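PDB 7A0M: TSC1 N-terminal domain, which probably takes part, as a region of TSC1, in binding lysosomal phosphoinositides, which places the TSC complex where it regulates mTORC1. Local coordinates for residues P89-T92 against F93-W96; Y221-L224 against Q225-L228; A275-L278 against F279-R282; V309-P313 against D314-H318. All blocks are in the same frame, centred on the assembly; numbering follows the deposited sequence.

Contact 1 (P89-T92 against F93-W96); sequences PART and FQWW
Ala90 and Gln94 meet across a turn of helix 89-105, in a domain that has no strands; this pair and the main backbone bonds are i to i+4, while Arg91 and Gln94 are i to i+3. Three backbone bonds establish the alpha-helical pitch: Gln94 N to Ala90 O (3.0 Å), Trp95 N to Arg91 O (3.3 Å), and Trp96 N to Thr92 O, which is nearly straight at 171°. The Phe93 N to Pro89 O bond is weak (3.5 Å). Gln94 runs back along the helix because its CG lies beside its own backbone N (chi1 -72°); CG therefore comes to 3.0 Å from Ala90 O, while the amide NE2 sits 4.0 Å from the Ala90 CB methyl. Arg91 travels alongside Gln94 in the same direction, bent at chi2, with Arg91 CD 3.9 Å from Gln94 OE1. The guanidinium and amide planes are turned 72° apart, so the two flat groups are not stacked. On another side of the helix, Trp95 CD1 approaches Arg91 O to 3.2 Å from an oblique direction, and the indole goes on to meet Phe75. Phe93 and Trp96 instead lead away from the preceding turn: Phe93 meets Trp144 edge-to-face, and Trp96 stacks with Phe117 while its NE1 is hydrogen-bonded to Thr121 OG1. The chemistry implies a divided helix surface, with Arg91 and Gln94 running side by side on its more exposed side while the aromatic residues join it to neighbouring helices.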
# COMPACT_ATOMS: atom_id res chain seq x y z
N PRO B 89 21.54 54.24 7.20
CA PRO B 89 20.44 53.28 7.41
C PRO B 89 20.09 53.09 8.87
O PRO B 89 18.99 52.62 9.17
CB PRO B 89 20.98 51.98 6.79
CG PRO B 89 22.03 52.43 5.83
CD PRO B 89 22.66 53.64 6.46
N ALA B 90 20.98 53.46 9.79
CA ALA B 90 20.65 53.38 11.20
C ALA B 90 19.67 54.47 11.59
O ALA B 90 18.98 54.33 12.61
CB ALA B 90 21.91 53.48 12.05
N ARG B 91 19.56 55.53 10.79
CA ARG B 91 18.63 56.62 11.09
C ARG B 91 17.19 56.18 10.88
O ARG B 91 16.30 56.57 11.65
CB ARG B 91 18.93 57.83 10.18
CG ARG B 91 20.31 58.44 10.40
CD ARG B 91 20.50 58.86 11.85
NE ARG B 91 21.82 59.43 12.13
CZ ARG B 91 22.19 59.95 13.30
NH1 ARG B 91 21.35 60.01 14.33
NH2 ARG B 91 23.42 60.42 13.46
N THR B 92 16.95 55.37 9.86
CA THR B 92 15.61 54.87 9.59
C THR B 92 15.17 53.88 10.66
O THR B 92 14.02 53.90 11.10
CB THR B 92 15.58 54.24 8.20
OG1 THR B 92 15.96 55.22 7.23
CG2 THR B 92 14.19 53.75 7.88
N PHE B 93 16.08 53.00 11.09
CA PHE B 93 15.75 52.05 12.15
C PHE B 93 15.47 52.77 13.46
O PHE B 93 14.54 52.40 14.18
CB PHE B 93 16.89 51.04 12.33
CG PHE B 93 16.68 50.10 13.48
CD1 PHE B 93 15.83 49.01 13.35
CD2 PHE B 93 17.33 50.29 14.68
CE1 PHE B 93 15.64 48.13 14.40
CE2 PHE B 93 17.14 49.42 15.74
CZ PHE B 93 16.29 48.34 15.60
N GLN B 94 16.26 53.80 13.78
CA GLN B 94 16.04 54.56 15.01
C GLN B 94 14.64 55.16 15.05
O GLN B 94 14.01 55.21 16.11
CB GLN B 94 17.10 55.66 15.12
CG GLN B 94 18.48 55.14 15.45
CD GLN B 94 19.55 56.21 15.28
OE1 GLN B 94 19.26 57.40 15.27
NE2 GLN B 94 20.79 55.77 15.11
N TRP B 95 14.14 55.62 13.90
CA TRP B 95 12.79 56.18 13.87
C TRP B 95 11.74 55.07 13.91
O TRP B 95 10.74 55.19 14.63
CB TRP B 95 12.62 57.05 12.63
CG TRP B 95 13.17 58.43 12.80
CD1 TRP B 95 14.29 58.94 12.22
CD2 TRP B 95 12.65 59.46 13.65
NE1 TRP B 95 14.49 60.24 12.63
CE2 TRP B 95 13.50 60.58 13.51
CE3 TRP B 95 11.55 59.55 14.50
CZ2 TRP B 95 13.27 61.77 14.20
CZ3 TRP B 95 11.33 60.73 15.18
CH2 TRP B 95 12.19 61.83 15.02
N TRP B 96 11.95 54.00 13.14
CA TRP B 96 11.07 52.85 13.21
C TRP B 96 11.03 52.27 14.62
O TRP B 96 9.96 51.94 15.14
CB TRP B 96 11.51 51.81 12.17
CG TRP B 96 10.59 50.63 12.03
CD1 TRP B 96 9.66 50.43 11.05
CD2 TRP B 96 10.59 49.44 12.82
NE1 TRP B 96 9.04 49.22 11.22
CE2 TRP B 96 9.60 48.58 12.30
CE3 TRP B 96 11.32 49.01 13.94
CZ2 TRP B 96 9.31 47.34 12.85
CZ3 TRP B 96 11.03 47.78 14.49
CH2 TRP B 96 10.04 46.95 13.95

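Contact 2 (Y221-L224 against Q225-L228); sequences YLIL and QTPL
Ile223 folds toward Thr226 and Leu228, and its longer branch carries the apolar part of this contact. From CB, which begins by pointing away from 225-228, the chain turns back because CG1 stands anti to the backbone N (chi1 -163°). CG1 then lies 3.9 Å from Thr226 CG2 and 4.1 Å from Leu228 CB. The tip, CD1, continues to Leu228 CD2 at 4.1 Å, the two side chains crossing at a slant. Beyond these segments Ile223 also packs on Met189, Phe259 and Ile232. Replacing it with alanine would remove everything beyond CB, and is likely to open a gap beside Leu228 and take an apolar neighbour, CG1, from the Thr226 methyl. The backbone beneath is a 3-10 segment running out into the loop before helix 228-238. Its i to i+3 bonds across the junction are both weak: Gln225 N to Leu222 O is bent to 127°, and Thr226 N to Ile223 O is 3.4 Å long. Thr226 CG2 comes within 3.1 Å of Ile223 O, a tight approach. On the outer side, Gln225 OE1 reaches only the fringe of Leu222 CD2 at 4.1 Å. The chemistry is therefore mixed: the weak backbone bonds of the junction are accompanied by the apolar packing of Ile223 and by a hydrogen bond from Lys186 NZ of helix 185-196 to Gln225 O.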
# COMPACT_ATOMS: atom_id res chain seq x y z
N TYR B 221 15.41 26.09 3.18
CA TYR B 221 16.52 25.18 3.46
C TYR B 221 17.57 25.81 4.36
O TYR B 221 18.38 25.09 4.95
CB TYR B 221 17.16 24.72 2.15
CG TYR B 221 17.64 25.85 1.27
CD1 TYR B 221 18.90 26.41 1.44
CD2 TYR B 221 16.83 26.36 0.26
CE1 TYR B 221 19.34 27.44 0.64
CE2 TYR B 221 17.26 27.39 -0.55
CZ TYR B 221 18.52 27.93 -0.36
OH TYR B 221 18.95 28.96 -1.16
N LEU B 222 17.58 27.14 4.48
CA LEU B 222 18.53 27.82 5.35
C LEU B 222 18.32 27.48 6.83
O LEU B 222 19.17 27.85 7.65
CB LEU B 222 18.44 29.33 5.15
CG LEU B 222 18.91 29.88 3.80
CD1 LEU B 222 18.75 31.39 3.75
CD2 LEU B 222 20.35 29.48 3.53
N ILE B 223 17.22 26.81 7.18
CA ILE B 223 17.00 26.39 8.55
C ILE B 223 18.03 25.37 9.01
O ILE B 223 18.22 25.18 10.21
CB ILE B 223 15.56 25.85 8.72
CG1 ILE B 223 15.18 25.79 10.20
CG2 ILE B 223 15.44 24.47 8.09
CD1 ILE B 223 13.78 25.28 10.45
N LEU B 224 18.70 24.69 8.07
CA LEU B 224 19.74 23.75 8.47
C LEU B 224 21.02 24.46 8.86
O LEU B 224 21.78 23.95 9.69
CB LEU B 224 20.00 22.76 7.34
CG LEU B 224 18.81 21.88 6.98
CD1 LEU B 224 19.21 20.84 5.96
CD2 LEU B 224 18.24 21.22 8.22
N GLN B 225 21.27 25.64 8.30
CA GLN B 225 22.39 26.49 8.69
C GLN B 225 22.05 27.40 9.87
O GLN B 225 22.66 28.46 10.03
CB GLN B 225 22.86 27.31 7.48
CG GLN B 225 23.43 26.45 6.37
CD GLN B 225 23.76 27.24 5.12
OE1 GLN B 225 23.99 28.44 5.17
NE2 GLN B 225 23.78 26.55 3.98
N THR B 226 21.08 26.99 10.69
CA THR B 226 20.64 27.72 11.86
C THR B 226 20.27 26.70 12.92
O THR B 226 19.87 25.57 12.59
CB THR B 226 19.44 28.65 11.56
OG1 THR B 226 19.41 29.72 12.51
CG2 THR B 226 18.12 27.90 11.66
N PRO B 227 20.41 27.03 14.21
CA PRO B 227 20.14 26.05 15.27
C PRO B 227 18.67 25.69 15.46
O PRO B 227 18.37 24.85 16.32
CB PRO B 227 20.70 26.73 16.53
CG PRO B 227 20.69 28.19 16.21
CD PRO B 227 20.98 28.28 14.75
N LEU B 228 17.75 26.29 14.70
CA LEU B 228 16.33 26.05 14.95
C LEU B 228 15.94 24.61 14.66
O LEU B 228 15.16 24.01 15.42
CB LEU B 228 15.48 27.02 14.12
CG LEU B 228 13.97 26.88 14.32
CD1 LEU B 228 13.62 27.03 15.79
CD2 LEU B 228 13.22 27.91 13.49

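Contact 3 (A275-L278 against F279-R282); sequences ARLL and FWDR
Ala275 meets Phe279 through its carbonyl: Phe279 N makes a weak bond to Ala275 O at 3.4 Å, and ring atom CD1 of Phe279 lies obliquely 3.7 Å from the same oxygen. Arg276 comes next, with CG anti to its backbone N (chi1 -176°) and the chain extended to NE, which brings the guanidinium alongside Trp280. Trp280 CZ3 stands over the centre of one guanidinium face, 3.8 Å from Arg276 CZ. The planes are 78° apart, so the arginine meets the indole at its edge, a T-shaped approach and no flat stack. Leu236 O and Asp239 O hold NH1 and NH2 respectively, fixing the rotation of the group. A leucine in its place has no guanidinium, is likely to leave those two carbonyls without these partners, and would probably uncover the Trp280 edge. Phe279 N also bonds to Arg276 O (3.2 Å), an i to i+3 link, and a type I turn follows from Phe279 to Arg282 in the loop after helix 267-278. Leu277 repeats the pattern, its O accepting from Trp280 N, which stands 74° out of the carbonyl plane; its CD2 packs at 4.0 Å on Trp280 CE3, while Trp280 NE1 is hydrogen-bonded to Thr242 OG1. Last in order, Leu278 sets CB 4.0 Å from Phe279 CD1, while Arg368 of helix 357-373 binds Leu278 O and makes a cation-pi contact with the Phe279 ring.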
# COMPACT_ATOMS: atom_id res chain seq x y z
N ALA B 275 9.44 6.48 16.70
CA ALA B 275 9.25 5.40 17.65
C ALA B 275 8.80 5.93 19.01
O ALA B 275 7.97 5.30 19.68
CB ALA B 275 10.54 4.59 17.79
N ARG B 276 9.33 7.08 19.43
CA ARG B 276 8.92 7.66 20.71
C ARG B 276 7.45 8.07 20.67
O ARG B 276 6.69 7.77 21.59
CB ARG B 276 9.79 8.86 21.05
CG ARG B 276 9.46 9.45 22.42
CD ARG B 276 9.83 10.92 22.52
NE ARG B 276 9.62 11.42 23.88
CZ ARG B 276 9.44 12.70 24.19
NH1 ARG B 276 9.44 13.62 23.24
NH2 ARG B 276 9.26 13.06 25.45
N LEU B 277 7.05 8.76 19.60
CA LEU B 277 5.67 9.21 19.49
C LEU B 277 4.71 8.04 19.28
O LEU B 277 3.54 8.13 19.65
CB LEU B 277 5.53 10.23 18.36
CG LEU B 277 6.50 11.41 18.42
CD1 LEU B 277 6.15 12.47 17.38
CD2 LEU B 277 6.54 12.02 19.81
N LEU B 278 5.20 6.95 18.69
CA LEU B 278 4.37 5.76 18.51
C LEU B 278 3.95 5.17 19.85
O LEU B 278 2.87 4.56 19.94
CB LEU B 278 5.12 4.73 17.67
CG LEU B 278 4.30 3.56 17.11
CD1 LEU B 278 3.22 4.06 16.16
CD2 LEU B 278 5.21 2.57 16.41
N PHE B 279 4.76 5.33 20.89
CA PHE B 279 4.47 4.84 22.23
C PHE B 279 4.17 5.99 23.19
O PHE B 279 4.58 5.96 24.35
CB PHE B 279 5.61 3.99 22.77
CG PHE B 279 5.68 2.61 22.19
CD1 PHE B 279 5.95 2.42 20.84
CD2 PHE B 279 5.47 1.50 22.99
CE1 PHE B 279 6.01 1.15 20.31
CE2 PHE B 279 5.53 0.23 22.46
CZ PHE B 279 5.80 0.05 21.12
N TRP B 280 3.48 7.01 22.70
CA TRP B 280 3.21 8.19 23.53
C TRP B 280 2.36 7.86 24.75
O TRP B 280 2.46 8.54 25.77
CB TRP B 280 2.54 9.27 22.69
CG TRP B 280 2.46 10.59 23.39
CD1 TRP B 280 1.34 11.18 23.90
CD2 TRP B 280 3.54 11.48 23.65
NE1 TRP B 280 1.66 12.39 24.47
CE2 TRP B 280 3.01 12.60 24.33
CE3 TRP B 280 4.91 11.45 23.38
CZ2 TRP B 280 3.80 13.67 24.74
CZ3 TRP B 280 5.70 12.52 23.79
CH2 TRP B 280 5.14 13.61 24.46
N ASP B 281 1.53 6.82 24.66
CA ASP B 281 0.68 6.45 25.79
C ASP B 281 1.40 5.64 26.86
O ASP B 281 0.80 5.36 27.90
CB ASP B 281 -0.54 5.66 25.29
CG ASP B 281 -0.16 4.48 24.41
OD1 ASP B 281 1.03 4.13 24.35
OD2 ASP B 281 -1.07 3.90 23.78
N ARG B 282 2.66 5.27 26.64
CA ARG B 282 3.41 4.51 27.63
C ARG B 282 4.33 5.41 28.43
O ARG B 282 3.92 6.45 28.94
CB ARG B 282 4.22 3.40 26.95
CG ARG B 282 4.96 2.49 27.92
CD ARG B 282 5.78 1.44 27.20
NE ARG B 282 4.95 0.54 26.40
CZ ARG B 282 4.37 -0.55 26.87
NH1 ARG B 282 4.53 -0.90 28.14
NH2 ARG B 282 3.64 -1.31 26.06

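Contact 4 (V309-P313 against D314-H318); sequences VLLDP and DYDGH
Asp312 and Asp316 close a backbone turn, since Asp316 N donates to Asp312 O at 3.0 Å with a C=O...N angle of 171°, the donor lying almost in line with the carbonyl. Tyr315 N adds a weak bond to the same oxygen at 3.4 Å. The Asp316 side chain answers in the reverse direction: with CG anti to the carbonyl carbon, its OD2 accepts from Asp312 N at 2.6 Å. That N-H arrives on the anti side of the carboxylate, 29° out of its plane. Two bonds of opposite sense thus grip the ends of the turn. With one residue's carbonyl bonded to the N-H four positions on, 312-316 is an alpha-turn, set in the loop that leads to helix 323-333. Within it lies a weak Asx turn, Asp314 N bonding to Asp312 OD1 at 3.4 Å across the intervening Pro313. The same OD1 is 3.2 Å from Asp314 OD1, the carboxylate planes 52° apart; two like charges this close would be expected to raise the pKa of one or both, though Asp314 is exposed and solvent may soften the effect. Leu311 passes Asp316 in the opposite direction, its CD1 touching Asp316 CB at 3.7 Å and lying 3.9 Å from Asp316 OD2. The Asp316 carboxylate has further partners at the start of helix 242-255: OD2 is hydrogen-bonded to Ser241 OG and OD1 to Phe243 N, while Gly317 O pairs with Thr242 OG1.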
# COMPACT_ATOMS: atom_id res chain seq x y z
N VAL B 309 9.14 21.28 28.35
CA VAL B 309 7.75 21.57 28.65
C VAL B 309 7.13 20.28 29.19
O VAL B 309 7.12 19.26 28.50
CB VAL B 309 6.99 22.07 27.41
CG1 VAL B 309 5.53 22.34 27.75
CG2 VAL B 309 7.65 23.32 26.86
N LEU B 310 6.62 20.34 30.42
CA LEU B 310 6.09 19.15 31.06
C LEU B 310 4.68 18.86 30.56
O LEU B 310 4.07 19.66 29.85
CB LEU B 310 6.11 19.32 32.58
CG LEU B 310 7.44 19.77 33.17
CD1 LEU B 310 7.33 19.94 34.68
CD2 LEU B 310 8.56 18.79 32.81
N LEU B 311 4.17 17.69 30.93
CA LEU B 311 2.82 17.32 30.54
C LEU B 311 1.82 18.24 31.21
O LEU B 311 1.88 18.46 32.42
CB LEU B 311 2.54 15.86 30.92
CG LEU B 311 1.19 15.29 30.49
CD1 LEU B 311 1.22 14.83 29.04
CD2 LEU B 311 0.78 14.14 31.41
N ASP B 312 0.91 18.80 30.41
CA ASP B 312 -0.15 19.65 30.92
C ASP B 312 -1.40 18.81 31.16
O ASP B 312 -2.11 18.46 30.20
CB ASP B 312 -0.44 20.80 29.95
CG ASP B 312 -1.41 21.82 30.52
OD1 ASP B 312 -1.76 21.72 31.72
OD2 ASP B 312 -1.81 22.74 29.78
N PRO B 313 -1.69 18.45 32.41
CA PRO B 313 -2.82 17.55 32.68
C PRO B 313 -4.18 18.11 32.28
O PRO B 313 -5.15 17.34 32.25
CB PRO B 313 -2.74 17.32 34.19
CG PRO B 313 -1.37 17.74 34.59
CD PRO B 313 -1.01 18.85 33.65
N ASP B 314 -4.29 19.40 31.99
CA ASP B 314 -5.60 19.98 31.68
C ASP B 314 -6.04 19.66 30.25
O ASP B 314 -7.21 19.36 30.03
CB ASP B 314 -5.57 21.50 31.91
CG ASP B 314 -5.36 21.86 33.35
OD1 ASP B 314 -4.21 21.75 33.82
OD2 ASP B 314 -6.34 22.27 34.02
N TYR B 315 -5.11 19.71 29.28
CA TYR B 315 -5.48 19.49 27.87
C TYR B 315 -4.70 18.41 27.16
O TYR B 315 -5.17 17.97 26.10
CB TYR B 315 -5.38 20.77 27.02
CG TYR B 315 -6.40 21.85 27.29
CD1 TYR B 315 -7.57 21.57 27.98
CD2 TYR B 315 -6.23 23.14 26.77
CE1 TYR B 315 -8.51 22.55 28.22
CE2 TYR B 315 -7.17 24.12 26.99
CZ TYR B 315 -8.30 23.82 27.71
OH TYR B 315 -9.25 24.79 27.93
N ASP B 316 -3.56 17.96 27.66
CA ASP B 316 -2.73 17.05 26.88
C ASP B 316 -3.34 15.65 26.83
O ASP B 316 -3.66 15.06 27.86
CB ASP B 316 -1.31 16.98 27.46
CG ASP B 316 -0.48 18.19 27.10
OD1 ASP B 316 -0.78 18.84 26.08
OD2 ASP B 316 0.47 18.50 27.86
N GLY B 317 -3.50 15.14 25.61
CA GLY B 317 -4.03 13.81 25.39
C GLY B 317 -2.96 12.72 25.48
O GLY B 317 -1.81 12.96 25.86
N HIS B 318 -3.37 11.51 25.12
CA HIS B 318 -2.53 10.32 25.20
C HIS B 318 -1.93 9.90 23.86
O HIS B 318 -1.20 8.91 23.81
CB HIS B 318 -3.33 9.16 25.80
CG HIS B 318 -3.84 9.44 27.18
ND1 HIS B 318 -3.01 9.87 28.20
CD2 HIS B 318 -5.08 9.36 27.71
CE1 HIS B 318 -3.73 10.04 29.30
NE2 HIS B 318 -4.98 9.74 29.03

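Overall arrangement
The four contacts follow one another along the chain without interleaving. Contact 1 stands apart, its centre about 28 Å from that of contact 2 and about 50 Å from that of contact 3, on the opposite side of the chain's centre from contacts 3 and 4. Contact 2 has nearest atoms about 14 Å from contact 3 and about 13 Å from contact 4. Only contacts 3 and 4 touch: their centres are about 14 Å apart, and Trp280 CD1 packs 3.4 Å from His318 O. Thr242 joins them too, since its side chain bonds to both. None of these geometries identifies a lipid site.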